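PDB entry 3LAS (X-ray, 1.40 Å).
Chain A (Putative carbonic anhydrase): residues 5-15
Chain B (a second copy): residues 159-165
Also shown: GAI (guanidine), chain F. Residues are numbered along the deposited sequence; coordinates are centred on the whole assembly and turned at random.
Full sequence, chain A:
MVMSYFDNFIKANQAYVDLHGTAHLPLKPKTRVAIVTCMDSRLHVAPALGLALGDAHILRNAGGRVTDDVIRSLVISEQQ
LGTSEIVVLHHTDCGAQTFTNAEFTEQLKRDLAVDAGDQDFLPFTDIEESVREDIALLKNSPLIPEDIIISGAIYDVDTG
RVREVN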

ATOM      1  N   TYR A   5     -14.680 -10.068  -9.447  1.00  9.05           N
ATOM      2  CA  TYR A   5     -13.779 -10.789  -8.585  1.00  9.37           C
ATOM      3  C   TYR A   5     -13.985 -10.435  -7.110  1.00 10.32           C
ATOM      4  O   TYR A   5     -13.610 -11.272  -6.256  1.00 10.03           O
ATOM      5  CB  TYR A   5     -12.266 -10.613  -9.000  1.00 10.97           C
ATOM      6  CG  TYR A   5     -11.832 -11.709  -9.886  1.00 12.09           C
ATOM      7  CD1 TYR A   5     -11.426 -12.915  -9.350  1.00 13.51           C
ATOM      8  CD2 TYR A   5     -11.774 -11.530 -11.277  1.00 15.28           C
ATOM      9  CE1 TYR A   5     -11.019 -14.001 -10.096  1.00 16.16           C
ATOM     10  CE2 TYR A   5     -11.335 -12.595 -12.069  1.00 20.27           C
ATOM     11  CZ  TYR A   5     -10.978 -13.808 -11.452  1.00 21.42           C
ATOM     12  OH  TYR A   5     -10.528 -14.893 -12.236  1.00 32.41           O
ATOM     13  N   PHE A   6     -14.543  -9.249  -6.784  1.00 10.02           N
ATOM     14  CA  PHE A   6     -14.875  -8.998  -5.408  1.00  9.83           C
ATOM     15  C   PHE A   6     -15.690 -10.138  -4.829  1.00 10.21           C
ATOM     16  O   PHE A   6     -15.495 -10.519  -3.671  1.00  9.63           O
ATOM     17  CB  PHE A   6     -15.652  -7.677  -5.368  1.00 11.98           C
ATOM     18  CG  PHE A   6     -16.137  -7.313  -3.996  1.00 11.43           C
ATOM     19  CD1 PHE A   6     -15.249  -6.908  -3.046  1.00 12.79           C
ATOM     20  CD2 PHE A   6     -17.467  -7.480  -3.661  1.00 13.44           C
ATOM     21  CE1 PHE A   6     -15.708  -6.571  -1.726  1.00 14.88           C
ATOM     22  CE2 PHE A   6     -17.934  -7.175  -2.350  1.00 14.66           C
ATOM     23  CZ  PHE A   6     -17.073  -6.716  -1.403  1.00 13.15           C
ATOM     24  N   ASP A   7     -16.691 -10.678  -5.574  1.00  9.28           N
ATOM     25  CA  ASP A   7     -17.490 -11.800  -5.027  1.00 11.01           C
ATOM     26  C   ASP A   7     -16.701 -13.003  -4.839  1.00 10.55           C
ATOM     27  O   ASP A   7     -16.879 -13.691  -3.847  1.00 12.32           O
ATOM     28  CB  ASP A   7     -18.674 -12.100  -6.036  1.00 11.46           C
ATOM     29  CG  ASP A   7     -19.492 -10.906  -6.217  1.00 14.13           C
ATOM     30  OD1 ASP A   7     -20.307 -10.503  -5.290  1.00 17.31           O
ATOM     31  OD2 ASP A   7     -19.399 -10.175  -7.206  1.00 13.21           O
ATOM     32  N   ASN A   8     -15.695 -13.286  -5.660  1.00 10.54           N
ATOM     33  CA  ASN A   8     -14.789 -14.374  -5.430  1.00 10.96           C
ATOM     34  C   ASN A   8     -14.050 -14.151  -4.117  1.00 11.20           C
ATOM     35  O   ASN A   8     -13.845 -15.096  -3.326  1.00 12.01           O
ATOM     36  CB  ASN A   8     -13.782 -14.640  -6.535  1.00 13.56           C
ATOM     37  CG  ASN A   8     -14.314 -14.949  -7.853  1.00 19.83           C
ATOM     38  OD1 ASN A   8     -15.008 -14.136  -8.446  1.00 22.13           O
ATOM     39  ND2 ASN A   8     -13.738 -16.026  -8.469  1.00 25.54           N
ATOM     40  N   PHE A   9     -13.574 -12.921  -3.858  1.00 10.22           N
ATOM     41  CA  PHE A   9     -12.793 -12.662  -2.648  1.00 10.82           C
ATOM     42  C   PHE A   9     -13.639 -12.847  -1.395  1.00  9.90           C
ATOM     43  O   PHE A   9     -13.166 -13.394  -0.396  1.00 10.38           O
ATOM     44  CB  PHE A   9     -12.273 -11.196  -2.685  1.00 10.23           C
ATOM     45  CG  PHE A   9     -11.317 -10.866  -3.793  1.00 10.08           C
ATOM     46  CD1 PHE A   9     -10.741 -11.862  -4.572  1.00 11.53           C
ATOM     47  CD2 PHE A   9     -11.075  -9.518  -4.055  1.00 12.85           C
ATOM     48  CE1 PHE A   9      -9.877 -11.495  -5.658  1.00 12.88           C
ATOM     49  CE2 PHE A   9     -10.214  -9.205  -5.102  1.00 13.78           C
ATOM     50  CZ  PHE A   9      -9.655 -10.113  -5.877  1.00 12.65           C
ATOM     51  N   ILE A  10     -14.915 -12.392  -1.484  1.00 10.04           N
ATOM     52  CA  ILE A  10     -15.813 -12.602  -0.326  1.00 11.16           C
ATOM     53  C   ILE A  10     -15.991 -14.072  -0.025  1.00 11.72           C
ATOM     54  O   ILE A  10     -15.974 -14.524   1.136  1.00 12.64           O
ATOM     55  CB  ILE A  10     -17.179 -11.919  -0.620  1.00 10.66           C
ATOM     56  CG1 ILE A  10     -17.031 -10.423  -0.553  1.00 13.22           C
ATOM     57  CG2 ILE A  10     -18.256 -12.369   0.437  1.00 14.32           C
ATOM     58  CD1 ILE A  10     -16.628  -9.799   0.856  1.00 15.64           C
ATOM     59  N   LYS A  11     -16.152 -14.885  -1.063  1.00 11.48           N
ATOM     60  CA  LYS A  11     -16.296 -16.339  -0.825  1.00 11.97           C
ATOM     61  C   LYS A  11     -15.054 -16.932  -0.263  1.00 11.49           C
ATOM     62  O   LYS A  11     -15.138 -17.697   0.692  1.00 13.57           O
ATOM     63  CB  LYS A  11     -16.688 -16.999  -2.141  1.00 14.68           C
ATOM     64  CG  LYS A  11     -16.722 -18.584  -2.066  1.00 19.96           C
ATOM     65  N   ALA A  12     -13.889 -16.581  -0.780  1.00 10.67           N
ATOM     66  CA  ALA A  12     -12.655 -17.126  -0.315  1.00  9.45           C
ATOM     67  C   ALA A  12     -12.376 -16.702   1.114  1.00 10.38           C
ATOM     68  O   ALA A  12     -11.666 -17.394   1.870  1.00 11.04           O
ATOM     69  CB  ALA A  12     -11.431 -16.701  -1.194  1.00 12.03           C
ATOM     70  N   ASN A  13     -12.861 -15.540   1.495  1.00 10.21           N
ATOM     71  CA  ASN A  13     -12.622 -15.060   2.857  1.00  9.82           C
ATOM     72  C   ASN A  13     -13.224 -15.957   3.919  1.00  9.71           C
ATOM     73  O   ASN A  13     -12.713 -15.952   5.037  1.00  9.53           O
ATOM     74  CB  ASN A  13     -13.147 -13.600   2.922  1.00 10.10           C
ATOM     75  CG  ASN A  13     -13.040 -13.041   4.330  1.00  8.52           C
ATOM     76  OD1 ASN A  13     -11.891 -12.725   4.803  1.00 11.31           O
ATOM     77  ND2 ASN A  13     -14.125 -12.833   4.976  1.00  7.52           N
ATOM     78  N   GLN A  14     -14.292 -16.707   3.589  1.00 10.78           N
ATOM     79  CA  GLN A  14     -14.815 -17.595   4.629  1.00 11.34           C
ATOM     80  C   GLN A  14     -13.769 -18.572   5.216  1.00 11.16           C
ATOM     81  O   GLN A  14     -13.699 -18.755   6.432  1.00 11.81           O
ATOM     82  CB  GLN A  14     -15.991 -18.398   4.048  1.00 13.92           C
ATOM     83  CG  GLN A  14     -16.576 -19.407   5.100  1.00 14.49           C
ATOM     84  CD  GLN A  14     -17.238 -18.627   6.257  1.00 15.77           C
ATOM     85  OE1 GLN A  14     -18.143 -17.808   6.038  1.00 17.45           O
ATOM     86  NE2 GLN A  14     -16.838 -18.929   7.546  1.00 15.39           N
ATOM     87  N   ALA A  15     -12.940 -19.105   4.333  1.00 12.30           N
ATOM     88  CA  ALA A  15     -11.887 -19.992   4.844  1.00 12.04           C
ATOM     89  C   ALA A  15     -10.895 -19.337   5.764  1.00 11.06           C
ATOM     90  O   ALA A  15     -10.412 -19.894   6.776  1.00 13.01           O
ATOM     91  CB  ALA A  15     -11.156 -20.650   3.705  1.00 14.52           C
TER
ATOM     92  N   THR B 159     -11.678 -10.808  13.737  1.00  9.67           N
ATOM     93  CA  THR B 159     -12.249 -12.086  13.236  1.00 10.06           C
ATOM     94  C   THR B 159     -11.720 -12.537  11.896  1.00  9.98           C
ATOM     95  O   THR B 159     -11.904 -13.728  11.543  1.00 10.22           O
ATOM     96  CB  THR B 159     -13.793 -12.034  13.137  1.00 11.10           C
ATOM     97  OG1 THR B 159     -14.110 -11.051  12.089  1.00 11.27           O
ATOM     98  CG2 THR B 159     -14.445 -11.578  14.440  1.00 11.05           C
ATOM     99  N   GLY B 160     -11.094 -11.638  11.135  1.00  8.72           N
ATOM    100  CA  GLY B 160     -10.675 -11.962   9.778  1.00  9.51           C
ATOM    101  C   GLY B 160     -11.724 -11.749   8.730  1.00  8.47           C
ATOM    102  O   GLY B 160     -11.422 -11.949   7.567  1.00  8.91           O
ATOM    103  N   ARG B 161     -12.959 -11.354   9.125  1.00  8.94           N
ATOM    104  CA  ARG B 161     -14.049 -11.280   8.170  1.00  9.08           C
ATOM    105  C   ARG B 161     -14.048 -10.034   7.293  1.00  8.20           C
ATOM    106  O   ARG B 161     -13.881  -8.911   7.840  1.00  9.53           O
ATOM    107  CB  ARG B 161     -15.345 -11.328   8.966  1.00  9.23           C
ATOM    108  CG  ARG B 161     -16.637 -11.191   8.094  1.00 10.75           C
ATOM    109  CD  ARG B 161     -16.954 -12.363   7.182  1.00 13.27           C
ATOM    110  NE  ARG B 161     -17.400 -13.520   7.977  1.00 16.30           N
ATOM    111  CZ  ARG B 161     -17.714 -14.709   7.377  1.00 16.30           C
ATOM    112  NH1 ARG B 161     -17.555 -14.821   6.068  1.00 18.25           N
ATOM    113  NH2 ARG B 161     -18.091 -15.676   8.116  1.00 21.13           N
ATOM    114  N   VAL B 162     -14.308 -10.175   5.999  1.00  8.13           N
ATOM    115  CA  VAL B 162     -14.569  -9.065   5.096  1.00  8.72           C
ATOM    116  C   VAL B 162     -16.018  -9.041   4.770  1.00  9.82           C
ATOM    117  O   VAL B 162     -16.583 -10.070   4.414  1.00 12.62           O
ATOM    118  CB  VAL B 162     -13.724  -9.204   3.786  1.00  9.40           C
ATOM    119  CG1 VAL B 162     -14.096  -8.045   2.799  1.00 10.97           C
ATOM    120  CG2 VAL B 162     -12.208  -9.218   4.149  1.00 10.44           C
ATOM    121  N   ARG B 163     -16.669  -7.863   4.910  1.00  9.39           N
ATOM    122  CA  ARG B 163     -18.086  -7.687   4.540  1.00  9.65           C
ATOM    123  C   ARG B 163     -18.234  -6.537   3.627  1.00  8.59           C
ATOM    124  O   ARG B 163     -17.499  -5.553   3.708  1.00  9.21           O
ATOM    125  CB  ARG B 163     -18.930  -7.510   5.855  1.00 10.35           C
ATOM    126  CG  ARG B 163     -18.756  -6.147   6.480  1.00  9.24           C
ATOM    127  CD  ARG B 163     -19.599  -6.121   7.821  1.00 11.72           C
ATOM    128  NE  ARG B 163     -19.492  -4.829   8.479  1.00 12.37           N
ATOM    129  CZ  ARG B 163     -20.211  -3.744   8.229  1.00 11.73           C
ATOM    130  NH1 ARG B 163     -21.069  -3.771   7.282  1.00 15.21           N
ATOM    131  NH2 ARG B 163     -19.970  -2.628   8.943  1.00 13.73           N
ATOM    132  N   GLU B 164     -19.187  -6.644   2.713  1.00  9.68           N
ATOM    133  CA  GLU B 164     -19.423  -5.607   1.705  1.00  9.05           C
ATOM    134  C   GLU B 164     -20.120  -4.389   2.284  1.00 10.82           C
ATOM    135  O   GLU B 164     -21.049  -4.525   3.111  1.00 12.47           O
ATOM    136  CB  GLU B 164     -20.230  -6.189   0.530  1.00 10.54           C
ATOM    137  CG  GLU B 164     -20.455  -5.163  -0.559  1.00 13.49           C
ATOM    138  CD  GLU B 164     -21.076  -5.695  -1.827  1.00 15.81           C
ATOM    139  OE1 GLU B 164     -21.420  -6.874  -1.931  1.00 16.96           O
ATOM    140  OE2 GLU B 164     -21.153  -4.806  -2.725  1.00 16.76           O
ATOM    141  N   VAL B 165     -19.736  -3.206   1.866  1.00 10.93           N
ATOM    142  CA  VAL B 165     -20.427  -1.945   2.212  1.00 13.24           C
ATOM    143  C   VAL B 165     -21.031  -1.368   0.924  1.00 19.43           C
ATOM    144  O   VAL B 165     -20.284  -1.225  -0.066  1.00 20.87           O
ATOM    145  CB  VAL B 165     -19.383  -0.891   2.655  1.00 15.34           C
ATOM    146  CG1 VAL B 165     -20.136   0.464   2.956  1.00 17.09           C
ATOM    147  CG2 VAL B 165     -18.724  -1.314   3.853  1.00 17.30           C
TER
HETATM  148  C   GAI F 170     -20.430  -6.963  -5.631  1.00 21.45           C
HETATM  149  N1  GAI F 170     -20.044  -7.501  -6.739  1.00 22.61           N
HETATM  150  N2  GAI F 170     -20.902  -7.801  -4.753  1.00 17.97           N
HETATM  151  N3  GAI F 170     -20.357  -5.605  -5.401  1.00 21.75           N
HETATM  152  O   HOH W   1     -16.596 -13.214   3.850  1.00 17.12           O

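Helix 5-15 of chain A packs against strand 162-165 of chain B and the loop before it, running roughly antiparallel to the strand (148° between N-to-C directions, axes 8.7 Å apart at closest approach) and burying 409 Å² in all. Tyr A5 opens the helix out of reach of chain B; its carbonyl O accepts from Phe A9 N (2.9 Å), the first of the backbone bonds that hold the helix.

Phe A6 points toward the strand with chi1 in the t well, and its ring meets the carboxylate of Glu B164, CE2 lying 3.5 Å from CD. The same ring packs on the bound guanidine, with Phe A6 CD2 3.6 Å from GAI C. Asp A7 directs its CA-to-CB bond away from chain B, yet its carboxylate is tied to the strand through the ligand. Guanidine N1 donates to Asp A7 OD2 (2.8 Å) and N2 to Asp A7 OD1 (2.8 Å), while N2 also donates to Glu B164 OE1 (3.0 Å) and N3 to Glu B164 OE2 (2.9 Å). The small ligand thus spans two acidic side chains, one from each copy, that do not touch each other directly.

Phe A9 is buried, but its ring leads away from this strand. Ile A10, one helical turn after Phe A6, starts sideways and brings its end in: CD1 lies 3.6 Å from Val B162 CG1, an apolar contact, and equally 3.6 Å from Val B162 O. Its own carbonyl serves the interface too. Water 1 donates to Ile A10 O (3.1 Å) and to Val B162 O (3.2 Å) and accepts from Arg B161 NH1 (2.9 Å), so one water joins the helix backbone to both the strand backbone and an arginine.

Asn A13 points toward chain B and is covered more by it than any other residue of the helix stretch. Its amide reaches the backbone from Gly B160 to Val B162, but its orientation is uncertain, and the polar contacts there remain open. Gly B160 has phi/psi of 86/-3, where a CB would be jammed against the preceding carbonyl.

Gln A14 starts away from chain B, but its folded side chain brings OE1 back to accept from both Arg B161 NH1 and Arg B161 NH2, each at 3.0 Å. OE1 sits at the guanidinium edge, near its plane, as a forked bond requires. The arginine likewise starts away and curls back, with chi2 and chi3 both p, and its backbone N donates to Thr B159 OG1 (3.2 Å).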